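Local coordinates for WbbM protein (Klebsiella pneumoniae, PDB 6U4B) that is a bifunctional glycosyltransferase thought to polymerise the O-antigen polysaccharide of this bacterium, at residues D209-N214 and L275-L280; K432-E437 and F543-K548; H179-Q184 and N244-Q249. All coordinates share one frame; numbering follows the deposited sequence.

Contact 1: residues D209-N214 and L275-L280; sequences DGYYTN and LKVKEL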
# COMPACT_ATOMS: atom_id res chain seq x y z
N ASP A 209 -52.39 37.01 -16.53
CA ASP A 209 -51.02 37.51 -16.59
C ASP A 209 -50.39 37.40 -15.21
O ASP A 209 -51.07 37.14 -14.21
CB ASP A 209 -50.98 38.96 -17.11
CG ASP A 209 -51.75 39.93 -16.23
OD1 ASP A 209 -51.65 41.15 -16.46
OD2 ASP A 209 -52.44 39.48 -15.29
N GLY A 210 -49.08 37.59 -15.16
CA GLY A 210 -48.35 37.50 -13.92
C GLY A 210 -46.87 37.57 -14.17
O GLY A 210 -46.40 37.58 -15.31
N TYR A 211 -46.12 37.62 -13.06
CA TYR A 211 -44.67 37.72 -13.11
C TYR A 211 -44.09 36.31 -13.16
O TYR A 211 -43.94 35.65 -12.12
CB TYR A 211 -44.14 38.50 -11.92
CG TYR A 211 -44.76 39.88 -11.76
CD1 TYR A 211 -45.76 40.11 -10.83
CD2 TYR A 211 -44.33 40.94 -12.55
CE1 TYR A 211 -46.32 41.36 -10.68
CE2 TYR A 211 -44.89 42.20 -12.41
CZ TYR A 211 -45.88 42.40 -11.48
OH TYR A 211 -46.44 43.66 -11.33
N TYR A 212 -43.77 35.84 -14.36
CA TYR A 212 -43.17 34.52 -14.55
C TYR A 212 -41.66 34.68 -14.51
O TYR A 212 -40.96 34.72 -15.53
CB TYR A 212 -43.66 33.88 -15.84
CG TYR A 212 -45.07 33.35 -15.70
CD1 TYR A 212 -46.17 34.19 -15.86
CD2 TYR A 212 -45.30 32.02 -15.39
CE1 TYR A 212 -47.46 33.71 -15.72
CE2 TYR A 212 -46.58 31.53 -15.25
CZ TYR A 212 -47.66 32.38 -15.41
OH TYR A 212 -48.94 31.89 -15.27
N THR A 213 -41.14 34.76 -13.28
CA THR A 213 -39.75 35.11 -13.06
C THR A 213 -39.37 34.75 -11.64
O THR A 213 -40.23 34.54 -10.77
CB THR A 213 -39.51 36.61 -13.30
OG1 THR A 213 -38.11 36.90 -13.24
CG2 THR A 213 -40.24 37.43 -12.24
N ASN A 214 -38.06 34.66 -11.41
CA ASN A 214 -37.47 34.65 -10.07
C ASN A 214 -36.50 35.82 -9.92
O ASN A 214 -35.64 35.80 -9.03
CB ASN A 214 -36.78 33.32 -9.79
CG ASN A 214 -35.95 32.84 -10.96
OD1 ASN A 214 -36.23 33.16 -12.11
ND2 ASN A 214 -34.91 32.07 -10.67
N LEU A 275 -48.66 48.89 -1.66
CA LEU A 275 -47.43 48.27 -2.14
C LEU A 275 -47.00 48.98 -3.41
O LEU A 275 -47.75 49.03 -4.39
CB LEU A 275 -47.60 46.77 -2.39
CG LEU A 275 -46.26 46.03 -2.35
CD1 LEU A 275 -45.60 46.22 -0.98
CD2 LEU A 275 -46.43 44.56 -2.66
N LYS A 276 -45.79 49.54 -3.41
CA LYS A 276 -45.27 50.29 -4.55
C LYS A 276 -44.37 49.37 -5.36
O LYS A 276 -43.31 48.95 -4.89
CB LYS A 276 -44.54 51.54 -4.08
CG LYS A 276 -45.48 52.54 -3.41
CD LYS A 276 -44.78 53.81 -3.00
CE LYS A 276 -45.80 54.90 -2.68
NZ LYS A 276 -46.94 54.37 -1.88
N VAL A 277 -44.81 49.06 -6.58
CA VAL A 277 -44.13 48.13 -7.47
C VAL A 277 -43.63 48.91 -8.68
O VAL A 277 -44.37 49.71 -9.25
CB VAL A 277 -45.07 46.99 -7.90
CG1 VAL A 277 -44.51 46.25 -9.10
CG2 VAL A 277 -45.32 46.04 -6.74
N LYS A 278 -42.37 48.69 -9.05
CA LYS A 278 -41.78 49.32 -10.23
C LYS A 278 -41.36 48.22 -11.19
O LYS A 278 -40.41 47.47 -10.91
CB LYS A 278 -40.60 50.21 -9.86
CG LYS A 278 -40.08 51.04 -11.03
CD LYS A 278 -38.87 51.89 -10.65
CE LYS A 278 -39.25 53.07 -9.76
NZ LYS A 278 -38.10 53.98 -9.53
N GLU A 279 -42.06 48.12 -12.32
CA GLU A 279 -41.73 47.13 -13.33
C GLU A 279 -40.62 47.65 -14.23
O GLU A 279 -40.68 48.78 -14.73
CB GLU A 279 -42.97 46.79 -14.16
CG GLU A 279 -44.02 46.01 -13.40
CD GLU A 279 -45.27 45.74 -14.22
OE1 GLU A 279 -46.27 45.26 -13.64
OE2 GLU A 279 -45.26 46.01 -15.44
N LEU A 280 -39.59 46.83 -14.42
CA LEU A 280 -38.42 47.20 -15.20
C LEU A 280 -38.32 46.30 -16.43
O LEU A 280 -38.89 45.21 -16.48
CB LEU A 280 -37.14 47.07 -14.36
CG LEU A 280 -37.13 47.80 -13.01
CD1 LEU A 280 -35.94 47.35 -12.19
CD2 LEU A 280 -37.12 49.31 -13.21

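Contact 2: residues K432-E437 and F543-K548; sequences KDIVME and FATYMK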
# COMPACT_ATOMS: atom_id res chain seq x y z
N LYS A 432 16.22 24.97 -19.97
CA LYS A 432 16.67 25.03 -21.35
C LYS A 432 16.33 23.74 -22.08
O LYS A 432 16.55 22.64 -21.57
CB LYS A 432 18.18 25.29 -21.38
CG LYS A 432 18.77 25.50 -22.77
CD LYS A 432 20.28 25.31 -22.72
CE LYS A 432 20.93 25.63 -24.05
NZ LYS A 432 20.23 24.99 -25.20
N ASP A 433 15.79 23.88 -23.29
CA ASP A 433 15.31 22.74 -24.07
C ASP A 433 16.49 22.14 -24.83
O ASP A 433 16.93 22.68 -25.85
CB ASP A 433 14.20 23.19 -25.02
CG ASP A 433 13.46 22.03 -25.67
OD1 ASP A 433 14.01 20.91 -25.73
OD2 ASP A 433 12.32 22.25 -26.13
N ILE A 434 17.00 21.00 -24.35
CA ILE A 434 18.12 20.37 -25.04
C ILE A 434 17.66 19.61 -26.28
O ILE A 434 18.49 19.35 -27.17
CB ILE A 434 18.90 19.43 -24.10
CG1 ILE A 434 18.07 18.20 -23.74
CG2 ILE A 434 19.33 20.17 -22.85
CD1 ILE A 434 18.81 17.21 -22.86
N VAL A 435 16.38 19.25 -26.38
CA VAL A 435 15.89 18.65 -27.61
C VAL A 435 15.89 19.67 -28.74
O VAL A 435 16.32 19.38 -29.86
CB VAL A 435 14.49 18.04 -27.40
CG1 VAL A 435 13.93 17.54 -28.73
CG2 VAL A 435 14.56 16.90 -26.40
N MET A 436 15.40 20.89 -28.46
CA MET A 436 15.52 21.96 -29.44
C MET A 436 16.98 22.29 -29.72
O MET A 436 17.33 22.63 -30.86
CB MET A 436 14.77 23.20 -28.96
CG MET A 436 14.88 24.40 -29.90
SD MET A 436 14.15 24.11 -31.52
CE MET A 436 12.40 24.07 -31.11
N GLU A 437 17.84 22.18 -28.71
CA GLU A 437 19.28 22.34 -28.94
C GLU A 437 19.78 21.35 -29.98
O GLU A 437 20.61 21.69 -30.82
CB GLU A 437 20.04 22.18 -27.62
CG GLU A 437 21.53 22.49 -27.71
CD GLU A 437 22.25 22.27 -26.40
OE1 GLU A 437 23.36 21.69 -26.41
OE2 GLU A 437 21.70 22.66 -25.34
N PHE A 543 29.16 18.05 -26.19
CA PHE A 543 29.62 17.15 -25.13
C PHE A 543 29.26 17.67 -23.75
O PHE A 543 28.84 16.90 -22.88
CB PHE A 543 31.13 16.94 -25.25
CG PHE A 543 31.67 15.88 -24.33
CD1 PHE A 543 31.84 14.59 -24.78
CD2 PHE A 543 32.02 16.18 -23.02
CE1 PHE A 543 32.34 13.61 -23.94
CE2 PHE A 543 32.52 15.20 -22.18
CZ PHE A 543 32.68 13.92 -22.64
N ALA A 544 29.43 18.98 -23.53
CA ALA A 544 29.10 19.55 -22.23
C ALA A 544 27.63 19.37 -21.90
O ALA A 544 27.26 19.11 -20.75
CB ALA A 544 29.49 21.03 -22.19
N THR A 545 26.76 19.53 -22.91
CA THR A 545 25.33 19.34 -22.68
C THR A 545 25.01 17.88 -22.38
O THR A 545 24.20 17.59 -21.49
CB THR A 545 24.54 19.81 -23.90
OG1 THR A 545 24.85 21.18 -24.18
CG2 THR A 545 23.04 19.68 -23.65
N TYR A 546 25.64 16.94 -23.10
CA TYR A 546 25.41 15.53 -22.83
C TYR A 546 25.82 15.17 -21.40
O TYR A 546 25.12 14.40 -20.72
CB TYR A 546 26.17 14.68 -23.85
CG TYR A 546 25.92 13.19 -23.71
CD1 TYR A 546 24.64 12.70 -23.45
CD2 TYR A 546 26.95 12.27 -23.86
CE1 TYR A 546 24.41 11.35 -23.33
CE2 TYR A 546 26.73 10.92 -23.74
CZ TYR A 546 25.45 10.46 -23.47
OH TYR A 546 25.22 9.11 -23.35
N MET A 547 26.94 15.72 -20.93
CA MET A 547 27.34 15.50 -19.54
C MET A 547 26.30 16.04 -18.57
O MET A 547 25.99 15.39 -17.56
CB MET A 547 28.70 16.14 -19.28
CG MET A 547 29.83 15.56 -20.11
SD MET A 547 30.07 13.79 -19.87
CE MET A 547 29.47 13.15 -21.43
N LYS A 548 25.75 17.22 -18.86
CA LYS A 548 24.70 17.78 -18.01
C LYS A 548 23.47 16.89 -18.01
O LYS A 548 22.79 16.75 -16.98
CB LYS A 548 24.35 19.19 -18.47
CG LYS A 548 25.47 20.20 -18.32
CD LYS A 548 24.98 21.60 -18.65
CE LYS A 548 25.03 22.50 -17.43
NZ LYS A 548 23.98 23.55 -17.48

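Contact 3: residues H179-Q184 and N244-Q249; sequences HIRDYQ and NNYNAQ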
# COMPACT_ATOMS: atom_id res chain seq x y z
N HIS A 179 -46.99 19.33 -14.47
CA HIS A 179 -48.06 18.42 -14.09
C HIS A 179 -48.89 19.10 -13.02
O HIS A 179 -48.39 19.37 -11.92
CB HIS A 179 -47.50 17.08 -13.61
CG HIS A 179 -46.63 16.40 -14.63
ND1 HIS A 179 -47.13 15.48 -15.53
CD2 HIS A 179 -45.31 16.51 -14.89
CE1 HIS A 179 -46.14 15.05 -16.30
NE2 HIS A 179 -45.03 15.66 -15.93
N ILE A 180 -50.15 19.40 -13.34
CA ILE A 180 -50.97 20.27 -12.51
C ILE A 180 -51.18 19.70 -11.11
O ILE A 180 -51.41 20.47 -10.17
CB ILE A 180 -52.32 20.54 -13.21
CG1 ILE A 180 -53.08 21.66 -12.50
CG2 ILE A 180 -53.15 19.27 -13.30
CD1 ILE A 180 -52.32 22.97 -12.43
N ARG A 181 -51.07 18.38 -10.95
CA ARG A 181 -51.22 17.79 -9.62
C ARG A 181 -50.17 18.32 -8.65
O ARG A 181 -50.43 18.43 -7.45
CB ARG A 181 -51.13 16.26 -9.71
CG ARG A 181 -49.73 15.72 -9.93
CD ARG A 181 -49.72 14.20 -10.03
NE ARG A 181 -50.37 13.74 -11.25
CZ ARG A 181 -49.74 13.48 -12.39
NH1 ARG A 181 -50.41 13.06 -13.45
NH2 ARG A 181 -48.42 13.63 -12.46
N ASP A 182 -48.99 18.68 -9.16
CA ASP A 182 -47.96 19.26 -8.29
C ASP A 182 -48.36 20.66 -7.84
O ASP A 182 -48.17 21.01 -6.67
CB ASP A 182 -46.62 19.29 -9.02
CG ASP A 182 -46.15 17.91 -9.45
OD1 ASP A 182 -46.49 16.92 -8.76
OD2 ASP A 182 -45.44 17.81 -10.47
N TYR A 183 -48.90 21.47 -8.75
CA TYR A 183 -49.35 22.81 -8.39
C TYR A 183 -50.59 22.75 -7.51
O TYR A 183 -50.73 23.55 -6.58
CB TYR A 183 -49.60 23.63 -9.65
CG TYR A 183 -50.04 25.06 -9.39
CD1 TYR A 183 -51.19 25.57 -9.97
CD2 TYR A 183 -49.30 25.89 -8.56
CE1 TYR A 183 -51.60 26.88 -9.73
CE2 TYR A 183 -49.69 27.20 -8.31
CZ TYR A 183 -50.84 27.68 -8.90
OH TYR A 183 -51.24 28.98 -8.66
N GLN A 184 -51.50 21.81 -7.79
CA GLN A 184 -52.66 21.61 -6.92
C GLN A 184 -52.23 21.29 -5.50
O GLN A 184 -52.83 21.78 -4.54
CB GLN A 184 -53.54 20.50 -7.47
CG GLN A 184 -54.36 20.87 -8.69
CD GLN A 184 -55.22 19.72 -9.18
OE1 GLN A 184 -54.71 18.73 -9.71
NE2 GLN A 184 -56.53 19.85 -9.00
N ASN A 244 -42.64 11.31 -10.95
CA ASN A 244 -42.97 10.09 -11.68
C ASN A 244 -42.06 10.01 -12.91
O ASN A 244 -42.46 10.39 -14.01
CB ASN A 244 -44.44 10.06 -12.07
CG ASN A 244 -44.82 8.80 -12.84
OD1 ASN A 244 -44.25 7.73 -12.62
ND2 ASN A 244 -45.77 8.93 -13.76
N ASN A 245 -40.83 9.52 -12.71
CA ASN A 245 -39.83 9.40 -13.77
C ASN A 245 -39.63 10.74 -14.48
O ASN A 245 -39.67 10.83 -15.71
CB ASN A 245 -40.22 8.30 -14.76
CG ASN A 245 -40.13 6.91 -14.15
OD1 ASN A 245 -39.13 6.55 -13.53
ND2 ASN A 245 -41.18 6.12 -14.32
N TYR A 246 -39.42 11.78 -13.69
CA TYR A 246 -39.25 13.12 -14.24
C TYR A 246 -37.89 13.26 -14.93
O TYR A 246 -36.88 12.74 -14.44
CB TYR A 246 -39.38 14.18 -13.15
CG TYR A 246 -40.81 14.53 -12.78
CD1 TYR A 246 -41.89 13.86 -13.34
CD2 TYR A 246 -41.07 15.55 -11.87
CE1 TYR A 246 -43.19 14.18 -13.00
CE2 TYR A 246 -42.37 15.89 -11.53
CZ TYR A 246 -43.42 15.20 -12.09
OH TYR A 246 -44.71 15.54 -11.75
N ASN A 247 -37.88 13.95 -16.06
CA ASN A 247 -36.64 14.31 -16.72
C ASN A 247 -36.11 15.61 -16.13
O ASN A 247 -36.68 16.18 -15.19
CB ASN A 247 -36.83 14.40 -18.23
CG ASN A 247 -37.92 15.39 -18.64
OD1 ASN A 247 -38.09 16.44 -18.02
ND2 ASN A 247 -38.66 15.05 -19.68
N ALA A 248 -35.00 16.11 -16.70
CA ALA A 248 -34.32 17.27 -16.12
C ALA A 248 -35.23 18.50 -16.07
O ALA A 248 -35.17 19.29 -15.12
CB ALA A 248 -33.05 17.57 -16.91
N GLN A 249 -36.08 18.68 -17.09
CA GLN A 249 -36.97 19.83 -17.09
C GLN A 249 -38.10 19.65 -16.08
O GLN A 249 -38.39 20.57 -15.30
CB GLN A 249 -37.54 20.05 -18.49
CG GLN A 249 -36.51 20.40 -19.56
CD GLN A 249 -35.98 19.18 -20.28
OE1 GLN A 249 -35.97 18.07 -19.74
NE2 GLN A 249 -35.53 19.38 -21.52

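Contact 1: residues D209-N214 and L275-L280
Y211 meets E279 with its hydroxyl, and this one bond carries most of the contact. The phenol OH donates a hydrogen bond to E279 OE1 across 2.8 Å, reaching the carboxylate on the anti side and 20° out of its plane. Ring and carboxylate are nearly perpendicular, planes 83° apart, and the acid sits at the ring edge, with OE1 3.6 Å from Y211 CE2. E279 starts with CG anti to its carbonyl carbon (chi1 -70°) and then runs extended, which carries the carboxylate over to the phenol.

The rest is looser. V277 CG1 approaches the hydroxyl oxygen only to 3.9 Å, and both V277 and E279 are partly exposed, whereas Y211 is buried. A tyrosine suits this boundary: its ring can be enclosed while its OH answers a carboxylate at the margin.

The CA atoms of Y211 and E279 lie 9.9 Å apart, roughly two strand spacings, because strand 152-159 runs between strands 209-210 and 277-285. It pairs antiparallel with the first and parallel with the second. Y211 bridges that middle strand, packing on L154 and K157, while its backbone N bonds to N263 on helix 253-272.

Contact 2: residues K432-E437 and F543-K548
E437 leaves its helix with CG anti to the backbone N (chi1 -173°) and stays extended, while T545 turns OG1 beside its own backbone N (chi1 -57°); the two side chains therefore arrive from opposite directions and meet. This joins helix 434-441 to helix 543-554 in the glycosyltransferase family 8 part of the chain, a family built on the GT-A fold.

T545 OG1 donates across 2.7 Å to the syn lone pair of E437 OE1. The other oxygen is engaged as well: K432 NZ forms a salt bridge with E437 OE2 at 2.8 Å, reaching it from the anti side and tilted out of the carboxylate plane. Gripped at both oxygens, the carboxylate is fixed in its rotation, and the nearby lysine probably favours its charged form. Threonine suits this place because it offers a donor on one branch and a methyl on the other.

D433 is the N-cap of helix 434-441. Its OD1 accepts from M436 N at 3.1 Å, from above the carboxylate plane, and more weakly from V435 N. The cap defines where the helix begins, and I434, its first residue, faces T545.

Helix 543-554 also lies at the trimer interface, where F543 packs on M243 and A544 on D239 of the second subunit. The magnesium ion held by D406, D408 and H560 is about 13 Å from the side chain of I434, so this is packing near the metal site and not part of it. With CG1 between the backbone N and the carbonyl carbon (chi1 69°), I434 has CG2 beside its N, and this methyl touches T545 CG2 at 3.8 Å.

Contact 3: residues H179-Q184 and N244-Q249
Y246 lays its ring nearly parallel to the imidazole of H179, planes 12° apart, but the two are slid so far that they barely overlap, with centroids 5.0 Å apart. What comes close is the phenol end: Y246 OH lies 3.3 Å from H179 CD2, placed obliquely to the imidazole. On the other side of the tyrosine plane, the backbone N of N244 stands above the ring near its rim.

The polar bond is with D182. Y246 OH donates to the syn lone pair of D182 OD2, 2.7 Å away, and the carboxylate meets the ring at its edge with the planes 68° apart. D182 has CG anti to its carbonyl carbon (chi1 -59°), which swings the acid out of the helix toward the loop. D182 also touches I241, V253 and I257, and the phenol gives its buried OD2 a donor. Aspartate also suits the first turn of helix 180-193, where the helix dipole would probably stabilise its charge. R181 NH2 adds a distant approach to the hydroxyl from the guanidinium edge.

H179 is held by its far end, since NE2 bonds to OE2 of E250, the residue that follows 244-249 in the same loop; this fixes the imidazole beside the phenol. At N245 the loop reaches another chain: its backbone N bonds to N540 OD1 of the third subunit.

Here the loop linking helices 220-240 and 253-272 is docked onto the start of helix 180-193 through Y246, with the H179-E250 bond beside it, a loop-to-helix junction within the DUF4422 region.

In the fold
Contacts 1 and 3 lie on the same side of the chain's centre, their centres 25 Å apart, and their segments alternate along the chain; helix 253-272 borders both. Contact 2 lies in the glycosyltransferase family 8 region across the chain's centre, its centre about 70 Å from contact 1 and 67 Å from contact 3. It is the most buried, joining two helices; the others are only partly buried. All three turn on a hydroxyl bonded to a carboxylate, from a threonine in contact 2, with a lysine and a methyl pair added, and from a tyrosine in contacts 1 and 3, over a sheet and from loop to helix. Contacts 2 and 3 also border neighbouring subunits; contact 1 does not.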